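PDB 2H56: DNA-3-methyladenine glycosidase from Bacillus halodurans, which belongs to the HhH-GPD superfamily of base excision DNA repair proteins, a mainly helical family of DNA glycosylases. Local coordinates for residues 62-67 / 105-110. Numbering follows the deposited sequence.
Sequences QQLSIK and KRKIEY
Lys107 reaches from the first turn of helix 105-119 to the backbone of Gln62, in the short loop that joins helices 51-61 and 66-80 of this mainly helical HhH-GPD fold. It is a worked example of a lysine that holds a helix-to-helix connection through backbone carbonyls. With CG beside the backbone N (chi1 -70°) and every later torsion extended, the chain runs straight out from its helix and delivers NZ to Gln62 O at 2.8 Å. The ammonium lies in the carbonyl plane, at a C=O...N angle of 152°. Val60 O, at the end of helix 51-61, accepts a second hydrogen bond from the same NZ, and the two carbonyls together would be expected to stabilise the positive charge of this buried side chain.

Carbon atoms flank the bond. Lys107 CE packs 4.0 Å from Gln62 CB, while Leu64 slants across the lysine's end, its CD1 lying beside NZ. The Gln62 side chain runs the other way, slantwise over the helix toward Tyr110. Its amide stands 76° to the phenol ring and meets it at the edge, not over a face; one ring face is instead occupied by Arg106 O from the preceding turn. At that edge Gln62 OE1 lies 3.7 Å from Tyr110 CE2, near the ring plane.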
ATOM      1  N   GLN A  62      -1.263 -11.918   3.846  1.00 66.82           N
ATOM      2  CA  GLN A  62      -1.006 -12.621   2.579  1.00 66.42           C
ATOM      3  C   GLN A  62      -1.898 -13.847   2.354  1.00 66.24           C
ATOM      4  O   GLN A  62      -1.978 -14.719   3.222  1.00 65.50           O
ATOM      5  CB  GLN A  62       0.440 -13.082   2.489  1.00 66.83           C
ATOM      6  CG  GLN A  62       1.478 -11.942   2.443  1.00 69.66           C
ATOM      7  CD  GLN A  62       2.864 -12.431   2.768  1.00 76.11           C
ATOM      8  OE1 GLN A  62       3.040 -13.546   3.276  1.00 78.74           O
ATOM      9  NE2 GLN A  62       3.865 -11.604   2.479  1.00 74.68           N
ATOM     10  N   GLN A  63      -2.546 -13.885   1.180  1.00 66.15           N
ATOM     11  CA  GLN A  63      -3.325 -15.016   0.669  1.00 66.40           C
ATOM     12  C   GLN A  63      -4.632 -15.222   1.439  1.00 67.48           C
ATOM     13  O   GLN A  63      -5.316 -16.214   1.252  1.00 70.05           O
ATOM     14  CB  GLN A  63      -2.515 -16.332   0.642  1.00 64.76           C
ATOM     15  CG  GLN A  63      -1.141 -16.318  -0.048  1.00 67.31           C
ATOM     16  CD  GLN A  63      -0.439 -17.749  -0.107  1.00 72.20           C
ATOM     17  OE1 GLN A  63      -1.072 -18.795   0.084  1.00 69.06           O
ATOM     18  NE2 GLN A  63       0.863 -17.759  -0.379  1.00 73.01           N
ATOM     19  N   LEU A  64      -5.016 -14.287   2.286  1.00 68.09           N
ATOM     20  CA  LEU A  64      -6.224 -14.479   3.066  1.00 70.55           C
ATOM     21  C   LEU A  64      -7.182 -13.313   2.893  1.00 71.43           C
ATOM     22  O   LEU A  64      -6.754 -12.205   2.653  1.00 73.11           O
ATOM     23  CB  LEU A  64      -5.857 -14.622   4.551  1.00 70.73           C
ATOM     24  CG  LEU A  64      -4.973 -15.816   4.904  1.00 70.89           C
ATOM     25  CD1 LEU A  64      -4.763 -15.909   6.416  1.00 53.99           C
ATOM     26  CD2 LEU A  64      -5.581 -17.087   4.316  1.00 58.59           C
ATOM     27  N   SER A  65      -8.480 -13.558   3.056  1.00 73.11           N
ATOM     28  CA  SER A  65      -9.460 -12.466   3.136  1.00 72.66           C
ATOM     29  C   SER A  65      -9.211 -11.589   4.358  1.00 73.70           C
ATOM     30  O   SER A  65      -8.567 -12.012   5.319  1.00 72.11           O
ATOM     31  CB  SER A  65     -10.884 -13.012   3.189  1.00 72.82           C
ATOM     32  OG  SER A  65     -11.029 -14.011   4.192  1.00 71.85           O
ATOM     33  N   ILE A  66      -9.720 -10.359   4.297  1.00 76.52           N
ATOM     34  CA  ILE A  66      -9.713  -9.446   5.443  1.00 78.66           C
ATOM     35  C   ILE A  66     -10.370 -10.117   6.669  1.00 78.73           C
ATOM     36  O   ILE A  66      -9.898  -9.944   7.799  1.00 79.47           O
ATOM     37  CB  ILE A  66     -10.401  -8.081   5.112  1.00 80.06           C
ATOM     38  CG1 ILE A  66     -11.835  -8.291   4.626  1.00 79.95           C
ATOM     39  CG2 ILE A  66      -9.620  -7.317   4.019  1.00 82.36           C
ATOM     40  N   LYS A  67     -11.417 -10.911   6.434  1.00 76.95           N
ATOM     41  CA  LYS A  67     -12.089 -11.673   7.502  1.00 77.12           C
ATOM     42  C   LYS A  67     -11.200 -12.752   8.136  1.00 75.50           C
ATOM     43  O   LYS A  67     -11.073 -12.814   9.355  1.00 76.48           O
ATOM     44  CB  LYS A  67     -13.354 -12.317   6.934  1.00 77.80           C
ATOM     45  CG  LYS A  67     -14.338 -12.923   7.959  1.00 79.97           C
ATOM     46  CD  LYS A  67     -15.505 -13.695   7.277  1.00 80.24           C
ATOM     47  CE  LYS A  67     -15.832 -13.192   5.836  1.00 85.80           C
ATOM     48  NZ  LYS A  67     -17.010 -13.862   5.184  1.00 86.90           N
ATOM     49  N   LYS A 105       3.480 -21.746   8.714  1.00 62.58           N
ATOM     50  CA  LYS A 105       4.931 -21.892   8.962  1.00 64.83           C
ATOM     51  C   LYS A 105       5.795 -20.887   8.140  1.00 67.87           C
ATOM     52  O   LYS A 105       6.761 -20.303   8.657  1.00 69.57           O
ATOM     53  CB  LYS A 105       5.363 -23.313   8.665  1.00 63.57           C
ATOM     54  CG  LYS A 105       6.787 -23.615   9.005  1.00 69.35           C
ATOM     55  CD  LYS A 105       7.149 -25.009   8.561  1.00 67.69           C
ATOM     56  CE  LYS A 105       8.479 -25.442   9.133  1.00 75.82           C
ATOM     57  NZ  LYS A 105       8.472 -26.892   9.488  1.00 85.41           N
ATOM     58  N   ARG A 106       5.436 -20.648   6.886  1.00 67.17           N
ATOM     59  CA  ARG A 106       6.151 -19.638   6.137  1.00 69.29           C
ATOM     60  C   ARG A 106       5.964 -18.237   6.747  1.00 68.31           C
ATOM     61  O   ARG A 106       6.922 -17.465   6.896  1.00 66.43           O
ATOM     62  CB  ARG A 106       5.743 -19.653   4.658  1.00 72.33           C
ATOM     63  CG  ARG A 106       6.470 -20.730   3.812  1.00 75.35           C
ATOM     64  CD  ARG A 106       7.075 -20.089   2.569  1.00 96.59           C
ATOM     65  NE  ARG A 106       7.459 -21.080   1.577  1.00107.23           N
ATOM     66  CZ  ARG A 106       6.610 -21.751   0.800  1.00113.08           C
ATOM     67  NH1 ARG A 106       5.293 -21.547   0.888  1.00114.96           N
ATOM     68  NH2 ARG A 106       7.084 -22.646  -0.067  1.00110.29           N
ATOM     69  N   LYS A 107       4.738 -17.894   7.095  1.00 66.82           N
ATOM     70  CA  LYS A 107       4.516 -16.575   7.665  1.00 67.97           C
ATOM     71  C   LYS A 107       5.295 -16.384   8.989  1.00 68.18           C
ATOM     72  O   LYS A 107       5.773 -15.304   9.296  1.00 66.28           O
ATOM     73  CB  LYS A 107       3.034 -16.313   7.850  1.00 69.42           C
ATOM     74  CG  LYS A 107       2.271 -16.115   6.541  1.00 68.85           C
ATOM     75  CD  LYS A 107       0.753 -16.069   6.796  1.00 71.64           C
ATOM     76  CE  LYS A 107      -0.030 -15.601   5.577  1.00 68.72           C
ATOM     77  NZ  LYS A 107      -1.491 -15.672   5.829  1.00 73.41           N
ATOM     78  N   ILE A 108       5.469 -17.452   9.751  1.00 70.50           N
ATOM     79  CA  ILE A 108       6.261 -17.367  10.968  1.00 68.17           C
ATOM     80  C   ILE A 108       7.710 -17.027  10.677  1.00 69.20           C
ATOM     81  O   ILE A 108       8.273 -16.176  11.355  1.00 70.11           O
ATOM     82  CB  ILE A 108       6.166 -18.641  11.796  1.00 68.53           C
ATOM     83  CG1 ILE A 108       4.749 -18.724  12.396  1.00 63.92           C
ATOM     84  CG2 ILE A 108       7.240 -18.615  12.878  1.00 57.23           C
ATOM     85  CD1 ILE A 108       4.360 -20.088  12.851  1.00 60.77           C
ATOM     86  N   GLU A 109       8.300 -17.658   9.660  1.00 67.62           N
ATOM     87  CA  GLU A 109       9.643 -17.314   9.250  1.00 68.05           C
ATOM     88  C   GLU A 109       9.720 -15.822   8.836  1.00 68.50           C
ATOM     89  O   GLU A 109      10.657 -15.109   9.224  1.00 68.84           O
ATOM     90  CB  GLU A 109      10.107 -18.232   8.125  1.00 65.62           C
ATOM     91  CG  GLU A 109      11.498 -17.865   7.513  1.00 80.30           C
ATOM     92  CD  GLU A 109      12.029 -18.852   6.408  1.00 78.09           C
ATOM     93  OE1 GLU A 109      11.314 -19.829   6.055  1.00 86.53           O
ATOM     94  OE2 GLU A 109      13.171 -18.635   5.906  1.00 88.90           O
ATOM     95  N   TYR A 110       8.740 -15.329   8.080  1.00 66.59           N
ATOM     96  CA  TYR A 110       8.786 -13.936   7.685  1.00 66.38           C
ATOM     97  C   TYR A 110       8.698 -13.005   8.889  1.00 65.83           C
ATOM     98  O   TYR A 110       9.434 -12.040   8.981  1.00 67.03           O
ATOM     99  CB  TYR A 110       7.673 -13.578   6.690  1.00 67.32           C
ATOM    100  CG  TYR A 110       7.566 -14.474   5.476  1.00 66.28           C
ATOM    101  CD1 TYR A 110       8.682 -15.138   4.949  1.00 62.62           C
ATOM    102  CD2 TYR A 110       6.328 -14.655   4.847  1.00 63.25           C
ATOM    103  CE1 TYR A 110       8.562 -15.956   3.824  1.00 63.62           C
ATOM    104  CE2 TYR A 110       6.199 -15.473   3.719  1.00 62.92           C
ATOM    105  CZ  TYR A 110       7.304 -16.122   3.223  1.00 66.97           C
ATOM    106  OH  TYR A 110       7.128 -16.925   2.131  1.00 66.44           O
TER